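Local coordinates for phosphoacetylglucosamine mutase (Aspergillus lentulus, PDB 5O9X), which interconverts the 6-phosphate and 1-phosphate of N-acetylglucosamine, probably by way of a bisphosphorylated sugar intermediate, at residues R33-L38 and P72-G77; M65-H70 and D133-G138; P457-R462 and E524-A529. The protein carries 1 engineered substitution. One frame throughout, in Å; residues are numbered along the deposited sequence.

Contacts 1 and 2 both reach one five-stranded sheet of the first alpha/beta/alpha domain, in which strands 75-81 and 61-66 are neighbours; their centres lie about 8 Å apart. They touch directly: R135 NH1 of contact 2 is 2.8 Å from P72 O and 2.9 Å from D75 O of contact 1, both probable hydrogen bonds. Both also bind the same phosphate of the bound glucose 1,6-bisphosphate, contact 1 through R33 and contact 2 through H70. Contact 3 lies in the C-terminal domain, its centre about 28 Å from that of contact 1 and about 31 Å from that of contact 2, with nearest atoms about 7 Å away in either case.

Contact 1 of 3, residues R33-L38 and P72-G77; sequences RMKADL and PAEDNG. Unlike the reference sequence in segment 33-38: K35 (reference Arg). With G16 (1,6-di-O-phosphono-alpha-D-glucopyranose), chain B.
M34 and N76 form the hydrogen-bonded pair of a short antiparallel bridge between strands 32-35 and 75-81, at one edge of the mixed sheet in the first alpha/beta/alpha domain of the phosphohexomutase fold. M34 N donates to N76 O over 3.1 Å, and N76 N returns the bond to M34 O. The flanking pairs, R33 with G77 and K35 with D75, are non-hydrogen-bonded. At the first of them the backbones close to 4.1 Å between the CA atoms of R33 and G77, where glycine brings no side chain, and R33 CA also makes a CA-H...O contact with N76 O. Beyond the strand the pairing runs on through A36 N, which bonds to E74 O; A36 CB lies against that same oxygen and meets N76 CB at 4.1 Å.

The side facing solvent is looser. K35, which differs from the reference sequence, has an extended chain that crosses E74 obliquely. The salt bridge from K35 NZ to E74 OE1 is long, 3.7 Å. D75 CB and CG lie against M34 O, and D75 OD1 comes near K35 N without bonding to it, while D75 OD2 bonds to N71.

R33 leaves this strand pair for the ligand. CG stands anti to the backbone N (chi1 -163°), and a bend at chi3 (-71°) places NE. The guanidinium meets the phosphate edge-on, with P' in its plane. N71 OD1 also accepts from R33 NH1. The two-pronged grip on the phosphate consists of R33 NH1 to G16 O2X at 2.8 Å and R33 NH2 to G16 O1X at 2.7 Å, the latter nearly straight at 171°.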
loop_
_atom_site.group_PDB
_atom_site.type_symbol
_atom_site.label_atom_id
_atom_site.label_comp_id
_atom_site.label_asym_id
_atom_site.label_seq_id
_atom_site.Cartn_x
_atom_site.Cartn_y
_atom_site.Cartn_z
ATOM N N ARG A 33 -14.917 -0.482 -0.171
ATOM C CA ARG A 33 -14.661 0.904 0.138
ATOM C C ARG A 33 -15.748 1.775 -0.478
ATOM O O ARG A 33 -16.055 1.644 -1.662
ATOM C CB ARG A 33 -13.285 1.268 -0.488
ATOM C CG ARG A 33 -12.748 2.542 0.114
ATOM C CD ARG A 33 -11.320 2.722 -0.395
ATOM N NE ARG A 33 -10.324 1.793 0.149
ATOM C CZ ARG A 33 -8.986 1.963 -0.137
ATOM N NH1 ARG A 33 -8.573 3.079 -0.809
ATOM N NH2 ARG A 33 -8.040 1.140 0.353
ATOM N N MET A 34 -16.324 2.676 0.295
ATOM C CA MET A 34 -17.461 3.439 -0.169
ATOM C C MET A 34 -17.803 4.496 0.858
ATOM O O MET A 34 -17.164 4.537 1.932
ATOM C CB MET A 34 -18.678 2.501 -0.362
ATOM C CG MET A 34 -19.161 1.887 0.935
ATOM S SD MET A 34 -20.081 0.353 0.676
ATOM C CE MET A 34 -18.883 -0.875 0.147
ATOM N N LYS A 35 -18.838 5.306 0.570
ATOM C CA LYS A 35 -19.325 6.267 1.569
ATOM C C LYS A 35 -19.706 5.501 2.840
ATOM O O LYS A 35 -20.372 4.459 2.771
ATOM C CB LYS A 35 -20.463 7.197 1.039
ATOM C CG LYS A 35 -20.557 8.494 1.814
ATOM C CD LYS A 35 -21.581 9.435 1.194
ATOM C CE LYS A 35 -22.153 10.408 2.229
ATOM N NZ LYS A 35 -22.708 11.574 1.467
ATOM N N ALA A 36 -19.283 6.030 3.998
ATOM C CA ALA A 36 -19.313 5.263 5.267
ATOM C C ALA A 36 -20.741 4.928 5.674
ATOM O O ALA A 36 -20.954 3.917 6.350
ATOM C CB ALA A 36 -18.625 6.017 6.382
ATOM N N ASP A 37 -21.726 5.751 5.246
ATOM C CA ASP A 37 -23.141 5.417 5.646
ATOM C C ASP A 37 -23.686 4.152 4.952
ATOM O O ASP A 37 -24.747 3.642 5.342
ATOM C CB ASP A 37 -24.117 6.602 5.511
ATOM C CG ASP A 37 -24.185 7.168 4.090
ATOM O OD1 ASP A 37 -23.566 6.597 3.137
ATOM O OD2 ASP A 37 -24.861 8.211 3.925
ATOM N N LEU A 38 -22.971 3.644 3.947
ATOM C CA LEU A 38 -23.350 2.406 3.257
ATOM C C LEU A 38 -22.775 1.137 3.842
ATOM O O LEU A 38 -23.150 0.021 3.407
ATOM C CB LEU A 38 -22.950 2.445 1.794
ATOM C CG LEU A 38 -23.551 3.576 0.969
ATOM C CD1 LEU A 38 -22.957 3.634 -0.454
ATOM C CD2 LEU A 38 -25.105 3.553 0.991
ATOM N N PRO A 72 -11.256 10.304 0.443
ATOM C CA PRO A 72 -11.698 11.462 1.259
ATOM C C PRO A 72 -12.337 10.937 2.577
ATOM O O PRO A 72 -12.760 9.746 2.676
ATOM C CB PRO A 72 -12.769 12.156 0.344
ATOM C CG PRO A 72 -12.321 11.761 -1.092
ATOM C CD PRO A 72 -11.901 10.301 -0.930
ATOM N N ALA A 73 -12.358 11.814 3.584
ATOM C CA ALA A 73 -12.820 11.507 4.960
ATOM C C ALA A 73 -14.211 10.880 5.039
ATOM O O ALA A 73 -14.437 10.112 5.990
ATOM C CB ALA A 73 -12.793 12.805 5.820
ATOM N N GLU A 74 -15.135 11.177 4.093
ATOM C CA GLU A 74 -16.512 10.664 4.217
ATOM C C GLU A 74 -16.557 9.156 3.907
ATOM O O GLU A 74 -17.553 8.474 4.190
ATOM C CB GLU A 74 -17.458 11.364 3.217
ATOM C CG GLU A 74 -17.134 11.000 1.752
ATOM C CD GLU A 74 -18.073 11.663 0.721
ATOM O OE1 GLU A 74 -19.119 12.231 1.112
ATOM O OE2 GLU A 74 -17.753 11.591 -0.479
ATOM N N ASP A 75 -15.493 8.616 3.340
ATOM C CA ASP A 75 -15.480 7.148 3.015
ATOM C C ASP A 75 -14.945 6.326 4.191
ATOM O O ASP A 75 -14.272 6.833 5.105
ATOM C CB ASP A 75 -14.589 6.847 1.808
ATOM C CG ASP A 75 -15.176 7.361 0.480
ATOM O OD1 ASP A 75 -16.370 7.780 0.449
ATOM O OD2 ASP A 75 -14.453 7.323 -0.552
ATOM N N ASN A 76 -15.219 5.020 4.170
ATOM C CA ASN A 76 -14.482 4.086 4.973
ATOM C C ASN A 76 -14.443 2.766 4.217
ATOM O O ASN A 76 -14.874 2.711 3.022
ATOM C CB ASN A 76 -15.032 3.953 6.427
ATOM C CG ASN A 76 -13.899 3.701 7.435
ATOM O OD1 ASN A 76 -12.852 3.169 7.042
ATOM N ND2 ASN A 76 -14.064 4.131 8.736
ATOM N N GLY A 77 -13.854 1.752 4.805
ATOM C CA GLY A 77 -13.711 0.504 4.083
ATOM C C GLY A 77 -13.148 -0.535 4.980
ATOM O O GLY A 77 -12.817 -0.297 6.158
HETATM C C1 G16 B . -5.211 1.231 -2.993
HETATM C C2 G16 B . -4.344 0.025 -3.342
HETATM C C3 G16 B . -3.196 0.455 -4.311
HETATM C C4 G16 B . -3.677 1.146 -5.575
HETATM C C5 G16 B . -4.528 2.339 -5.161
HETATM C C6 G16 B . -5.322 2.969 -6.282
HETATM O O1 G16 B . -4.410 2.193 -2.300
HETATM O O2 G16 B . -3.800 -0.669 -2.177
HETATM O O3 G16 B . -2.430 -0.660 -4.540
HETATM O O4 G16 B . -2.593 1.674 -6.458
HETATM O O5 G16 B . -5.614 1.944 -4.290
HETATM O O6 G16 B . -6.226 1.907 -6.829
HETATM P P G16 B . -7.291 2.314 -7.983
HETATM O O1P G16 B . -6.537 3.054 -9.112
HETATM O O2P G16 B . -8.316 3.289 -7.356
HETATM O O3P G16 B . -8.044 1.037 -8.412
HETATM P "P'" G16 B . -4.750 2.706 -0.782
HETATM O O1X G16 B . -5.338 1.502 0.004
HETATM O O2X G16 B . -5.903 3.753 -0.905
HETATM O O3X G16 B . -3.549 3.406 -0.247
#

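Contact 2 of 3, residues M65-H70 and D133-G138; sequences MVTAAH and DTRASG. Engineered in segment 65-70: A69 (natural residue Ser). With G16 (1,6-di-O-phosphono-alpha-D-glucopyranose), chain B.
T67 holds OG1 anti to its backbone N (chi1 -179°), and D133 has CG between its own backbone N and carbonyl carbon (chi1 66°); the two side chains cross at about a right angle. T67 OG1 donates to D133 OD2 over 2.6 Å, coming from above the carboxylate plane, and accepts from A69 N to close an ST turn. D133 OD2 also uses its syn lone pair for R135 NE at 2.9 Å, a salt bridge as well as a hydrogen bond, while OD1 takes R135 N in an Asx turn. D133 N bonds to V66 O, and a water lies near both V66 O and D133 OD1.

This network ties the loop after strand 61-66, which corresponds to the phosphoserine loop of the phosphohexomutases, to the loop between strand 127-132 and helix 138-151. In the former, A69 is an engineered alanine in place of serine, and A69 CB lies 3.1 Å from G16 O2X. A68 CB sits over the centre of the R135 guanidinium. In that plane R135 NH2 makes a weak bond to A69 O, and it also donates to N71 O. H70 ND1 reaches G16 O2X at 2.7 Å, with the oxygen in the imidazole plane; H70 NE2 is bonded to E510.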
loop_
_atom_site.group_PDB
_atom_site.type_symbol
_atom_site.label_atom_id
_atom_site.label_comp_id
_atom_site.label_asym_id
_atom_site.label_seq_id
_atom_site.Cartn_x
_atom_site.Cartn_y
_atom_site.Cartn_z
ATOM N N MET A 65 -8.663 -4.457 8.890
ATOM C CA MET A 65 -8.306 -3.041 9.079
ATOM C C MET A 65 -9.484 -2.222 8.564
ATOM O O MET A 65 -9.900 -2.418 7.398
ATOM C CB MET A 65 -7.062 -2.703 8.234
ATOM C CG MET A 65 -6.614 -1.231 8.368
ATOM S SD MET A 65 -6.001 -0.873 10.026
ATOM C CE MET A 65 -5.944 0.906 9.904
ATOM N N VAL A 66 -10.023 -1.331 9.389
ATOM C CA VAL A 66 -11.146 -0.511 8.951
ATOM C C VAL A 66 -10.546 0.862 8.513
ATOM O O VAL A 66 -10.101 1.634 9.344
ATOM C CB VAL A 66 -12.193 -0.323 10.049
ATOM C CG1 VAL A 66 -13.334 0.618 9.552
ATOM C CG2 VAL A 66 -12.708 -1.739 10.464
ATOM N N THR A 67 -10.499 1.098 7.190
ATOM C CA THR A 67 -9.920 2.295 6.681
ATOM C C THR A 67 -10.377 2.387 5.220
ATOM O O THR A 67 -10.640 1.380 4.562
ATOM C CB THR A 67 -8.318 2.222 6.718
ATOM O OG1 THR A 67 -7.819 3.449 6.216
ATOM C CG2 THR A 67 -7.737 1.090 5.810
ATOM N N ALA A 68 -10.455 3.612 4.739
ATOM C CA ALA A 68 -10.465 3.888 3.292
ATOM C C ALA A 68 -9.153 4.577 2.810
ATOM O O ALA A 68 -9.124 5.077 1.682
ATOM C CB ALA A 68 -11.720 4.671 2.874
ATOM N N ALA A 69 -8.080 4.563 3.648
ATOM C CA ALA A 69 -6.658 4.844 3.155
ATOM C C ALA A 69 -6.500 6.236 2.491
ATOM O O ALA A 69 -6.644 7.231 3.198
ATOM C CB ALA A 69 -6.256 3.734 2.202
ATOM N N HIS A 70 -6.305 6.346 1.146
ATOM C CA HIS A 70 -6.128 7.648 0.492
ATOM C C HIS A 70 -7.459 8.394 0.263
ATOM O O HIS A 70 -7.445 9.613 -0.071
ATOM C CB HIS A 70 -5.450 7.493 -0.930
ATOM C CG HIS A 70 -6.399 7.157 -2.026
ATOM N ND1 HIS A 70 -6.742 5.842 -2.329
ATOM C CD2 HIS A 70 -7.100 7.937 -2.887
ATOM C CE1 HIS A 70 -7.601 5.840 -3.338
ATOM N NE2 HIS A 70 -7.831 7.101 -3.689
ATOM N N ASP A 133 -8.265 3.365 11.303
ATOM C CA ASP A 133 -7.592 4.666 11.237
ATOM C C ASP A 133 -8.542 5.676 11.994
ATOM O O ASP A 133 -9.421 5.235 12.737
ATOM C CB ASP A 133 -7.276 5.075 9.759
ATOM C CG ASP A 133 -8.525 5.316 8.934
ATOM O OD1 ASP A 133 -9.661 5.335 9.498
ATOM O OD2 ASP A 133 -8.381 5.502 7.675
ATOM N N THR A 134 -8.363 6.990 11.779
ATOM C CA THR A 134 -9.001 8.011 12.592
ATOM C C THR A 134 -10.401 8.407 12.104
ATOM O O THR A 134 -10.980 9.341 12.673
ATOM C CB THR A 134 -8.127 9.288 12.707
ATOM O OG1 THR A 134 -7.812 9.760 11.370
ATOM C CG2 THR A 134 -6.836 8.994 13.518
ATOM N N ARG A 135 -10.887 7.748 11.019
ATOM C CA ARG A 135 -12.071 8.215 10.328
ATOM C C ARG A 135 -13.298 8.249 11.319
ATOM O O ARG A 135 -13.355 7.449 12.227
ATOM C CB ARG A 135 -12.413 7.320 9.127
ATOM C CG ARG A 135 -11.479 7.567 7.879
ATOM C CD ARG A 135 -11.554 6.392 6.898
ATOM N NE ARG A 135 -10.402 6.647 5.986
ATOM C CZ ARG A 135 -10.508 7.470 4.932
ATOM N NH1 ARG A 135 -11.707 8.008 4.557
ATOM N NH2 ARG A 135 -9.419 7.761 4.214
ATOM N N ALA A 136 -14.223 9.170 11.103
ATOM C CA ALA A 136 -15.295 9.409 12.103
ATOM C C ALA A 136 -16.174 8.176 12.256
ATOM O O ALA A 136 -16.636 7.848 13.386
ATOM C CB ALA A 136 -16.133 10.549 11.654
ATOM N N SER A 137 -16.400 7.489 11.146
ATOM C CA SER A 137 -17.235 6.259 11.175
ATOM C C SER A 137 -16.583 5.033 11.745
ATOM O O SER A 137 -17.256 3.981 11.851
ATOM C CB SER A 137 -17.678 5.879 9.740
ATOM O OG SER A 137 -16.543 5.735 8.868
ATOM N N GLY A 138 -15.290 5.058 12.067
ATOM C CA GLY A 138 -14.660 3.808 12.451
ATOM C C GLY A 138 -15.187 3.118 13.705
ATOM O O GLY A 138 -15.288 1.869 13.765
HETATM C C1 G16 B . -5.211 1.231 -2.993
HETATM C C2 G16 B . -4.344 0.025 -3.342
HETATM C C3 G16 B . -3.196 0.455 -4.311
HETATM C C4 G16 B . -3.677 1.146 -5.575
HETATM C C5 G16 B . -4.528 2.339 -5.161
HETATM C C6 G16 B . -5.322 2.969 -6.282
HETATM O O1 G16 B . -4.410 2.193 -2.300
HETATM O O2 G16 B . -3.800 -0.669 -2.177
HETATM O O3 G16 B . -2.430 -0.660 -4.540
HETATM O O4 G16 B . -2.593 1.674 -6.458
HETATM O O5 G16 B . -5.614 1.944 -4.290
HETATM O O6 G16 B . -6.226 1.907 -6.829
HETATM P P G16 B . -7.291 2.314 -7.983
HETATM O O1P G16 B . -6.537 3.054 -9.112
HETATM O O2P G16 B . -8.316 3.289 -7.356
HETATM O O3P G16 B . -8.044 1.037 -8.412
HETATM P "P'" G16 B . -4.750 2.706 -0.782
HETATM O O1X G16 B . -5.338 1.502 0.004
HETATM O O2X G16 B . -5.903 3.753 -0.905
HETATM O O3X G16 B . -3.549 3.406 -0.247
HETATM O O HOH W 1 -11.866 3.923 10.452
#

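Contact 3 of 3, residues P457-R462 and E524-A529; sequences PSRLVR and EADDLA
R459 and D526 form the salt bridge of this contact, with R459 NE 2.9 Å from D526 OD1. As a hydrogen bond it is weak, bent to 124° at the hydrogen, and the guanidinium and carboxylate planes stand 79° apart, far from a coplanar, two-pronged pairing. A bend at chi3 brings NE round to D526 OD1. That oxygen has a second cationic partner in R522, one turn earlier in the helix, so it is shared by two arginines, which would probably favour the charged carboxylate.

Beneath the ion pair the aliphatic part of R459 lies on alanine: R459 CG is 3.5 Å from A529 CB. V461 CG2 reaches the same methyl at 4.0 Å. At the start of the strand, A525 CB rests 3.4 Å from P457 O and also meets P457 CB. A525 and A529, one turn apart, let the axes of the short helix and strand segments approach to 7.3 Å.

These axes run 25° apart, pointing the same general way. Strand 458-463 is an outer strand of the three-stranded antiparallel sheet of the C-terminal domain, paired with strand 513-518; helix 522-539 packs on that sheet, with A529 also touching A517 and V461 touching A533.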
loop_
_atom_site.group_PDB
_atom_site.type_symbol
_atom_site.label_atom_id
_atom_site.label_comp_id
_atom_site.label_asym_id
_atom_site.label_seq_id
_atom_site.Cartn_x
_atom_site.Cartn_y
_atom_site.Cartn_z
ATOM N N PRO A 457 7.221 14.552 -18.401
ATOM C CA PRO A 457 6.036 15.284 -17.924
ATOM C C PRO A 457 4.840 14.352 -17.991
ATOM O O PRO A 457 4.675 13.637 -18.995
ATOM C CB PRO A 457 5.912 16.438 -18.944
ATOM C CG PRO A 457 7.423 16.788 -19.177
ATOM C CD PRO A 457 8.054 15.383 -19.311
ATOM N N SER A 458 4.059 14.308 -16.911
ATOM C CA SER A 458 2.891 13.412 -16.885
ATOM C C SER A 458 1.703 14.069 -16.222
ATOM O O SER A 458 1.811 15.161 -15.590
ATOM C CB SER A 458 3.257 12.115 -16.147
ATOM O OG SER A 458 3.445 12.373 -14.759
ATOM N N ARG A 459 0.564 13.390 -16.304
ATOM C CA ARG A 459 -0.676 14.004 -15.825
ATOM C C ARG A 459 -1.655 12.911 -15.505
ATOM O O ARG A 459 -1.766 11.967 -16.281
ATOM C CB ARG A 459 -1.240 14.943 -16.961
ATOM C CG ARG A 459 -2.636 15.484 -16.708
ATOM C CD ARG A 459 -2.725 16.540 -15.653
ATOM N NE ARG A 459 -1.709 17.621 -15.880
ATOM C CZ ARG A 459 -1.757 18.829 -15.321
ATOM N NH1 ARG A 459 -2.792 19.144 -14.548
ATOM N NH2 ARG A 459 -0.786 19.726 -15.518
ATOM N N LEU A 460 -2.347 13.040 -14.363
ATOM C CA LEU A 460 -3.507 12.165 -14.034
ATOM C C LEU A 460 -4.782 12.959 -14.144
ATOM O O LEU A 460 -4.812 14.140 -13.722
ATOM C CB LEU A 460 -3.404 11.627 -12.580
ATOM C CG LEU A 460 -2.346 10.491 -12.391
ATOM C CD1 LEU A 460 -1.923 10.315 -10.927
ATOM C CD2 LEU A 460 -2.770 9.119 -13.002
ATOM N N VAL A 461 -5.845 12.365 -14.700
ATOM C CA VAL A 461 -7.186 13.018 -14.694
ATOM C C VAL A 461 -8.195 12.020 -14.184
ATOM O O VAL A 461 -8.255 10.878 -14.719
ATOM C CB VAL A 461 -7.633 13.404 -16.132
ATOM C CG1 VAL A 461 -9.005 14.188 -16.111
ATOM C CG2 VAL A 461 -6.581 14.247 -16.793
ATOM N N ARG A 462 -9.008 12.442 -13.203
ATOM C CA ARG A 462 -9.989 11.549 -12.611
ATOM C C ARG A 462 -11.273 11.884 -13.351
ATOM O O ARG A 462 -11.701 13.045 -13.325
ATOM C CB ARG A 462 -10.144 11.849 -11.101
ATOM C CG ARG A 462 -11.061 10.929 -10.251
ATOM C CD ARG A 462 -11.215 11.596 -8.860
ATOM N NE ARG A 462 -12.012 10.802 -7.927
ATOM C CZ ARG A 462 -13.353 10.781 -8.002
ATOM N NH1 ARG A 462 -13.969 11.534 -8.914
ATOM N NH2 ARG A 462 -14.048 10.034 -7.173
ATOM N N GLU A 524 2.548 18.719 -24.372
ATOM C CA GLU A 524 2.108 17.446 -24.967
ATOM C C GLU A 524 1.410 16.558 -23.961
ATOM O O GLU A 524 0.359 15.947 -24.293
ATOM C CB GLU A 524 3.273 16.694 -25.573
ATOM C CG GLU A 524 3.764 17.312 -26.910
ATOM C CD GLU A 524 5.077 16.679 -27.324
ATOM O OE1 GLU A 524 6.091 16.843 -26.548
ATOM O OE2 GLU A 524 5.065 15.934 -28.317
ATOM N N ALA A 525 1.993 16.423 -22.772
ATOM C CA ALA A 525 1.363 15.482 -21.805
ATOM C C ALA A 525 -0.009 16.006 -21.404
ATOM O O ALA A 525 -0.933 15.223 -21.234
ATOM C CB ALA A 525 2.221 15.309 -20.567
ATOM N N ASP A 526 -0.143 17.329 -21.169
ATOM C CA ASP A 526 -1.441 17.859 -20.767
ATOM C C ASP A 526 -2.477 17.727 -21.889
ATOM O O ASP A 526 -3.660 17.452 -21.632
ATOM C CB ASP A 526 -1.259 19.363 -20.420
ATOM C CG ASP A 526 -0.559 19.559 -19.033
ATOM O OD1 ASP A 526 -0.462 18.591 -18.280
ATOM O OD2 ASP A 526 -0.130 20.651 -18.706
ATOM N N ASP A 527 -2.021 17.935 -23.125
ATOM C CA ASP A 527 -2.956 17.826 -24.265
ATOM C C ASP A 527 -3.437 16.391 -24.448
ATOM O O ASP A 527 -4.629 16.122 -24.621
ATOM C CB ASP A 527 -2.230 18.279 -25.528
ATOM C CG ASP A 527 -3.180 18.534 -26.705
ATOM O OD1 ASP A 527 -4.293 19.013 -26.409
ATOM O OD2 ASP A 527 -2.776 18.253 -27.882
ATOM N N LEU A 528 -2.501 15.450 -24.346
ATOM C CA LEU A 528 -2.845 14.036 -24.511
ATOM C C LEU A 528 -3.815 13.631 -23.399
ATOM O O LEU A 528 -4.859 13.003 -23.666
ATOM C CB LEU A 528 -1.550 13.188 -24.473
ATOM C CG LEU A 528 -1.781 11.665 -24.549
ATOM C CD1 LEU A 528 -2.652 11.143 -25.711
ATOM C CD2 LEU A 528 -0.337 11.020 -24.620
ATOM N N ALA A 529 -3.525 14.030 -22.164
ATOM C CA ALA A 529 -4.382 13.623 -21.029
ATOM C C ALA A 529 -5.791 14.201 -21.217
ATOM O O ALA A 529 -6.762 13.499 -20.982
ATOM C CB ALA A 529 -3.818 14.179 -19.722
#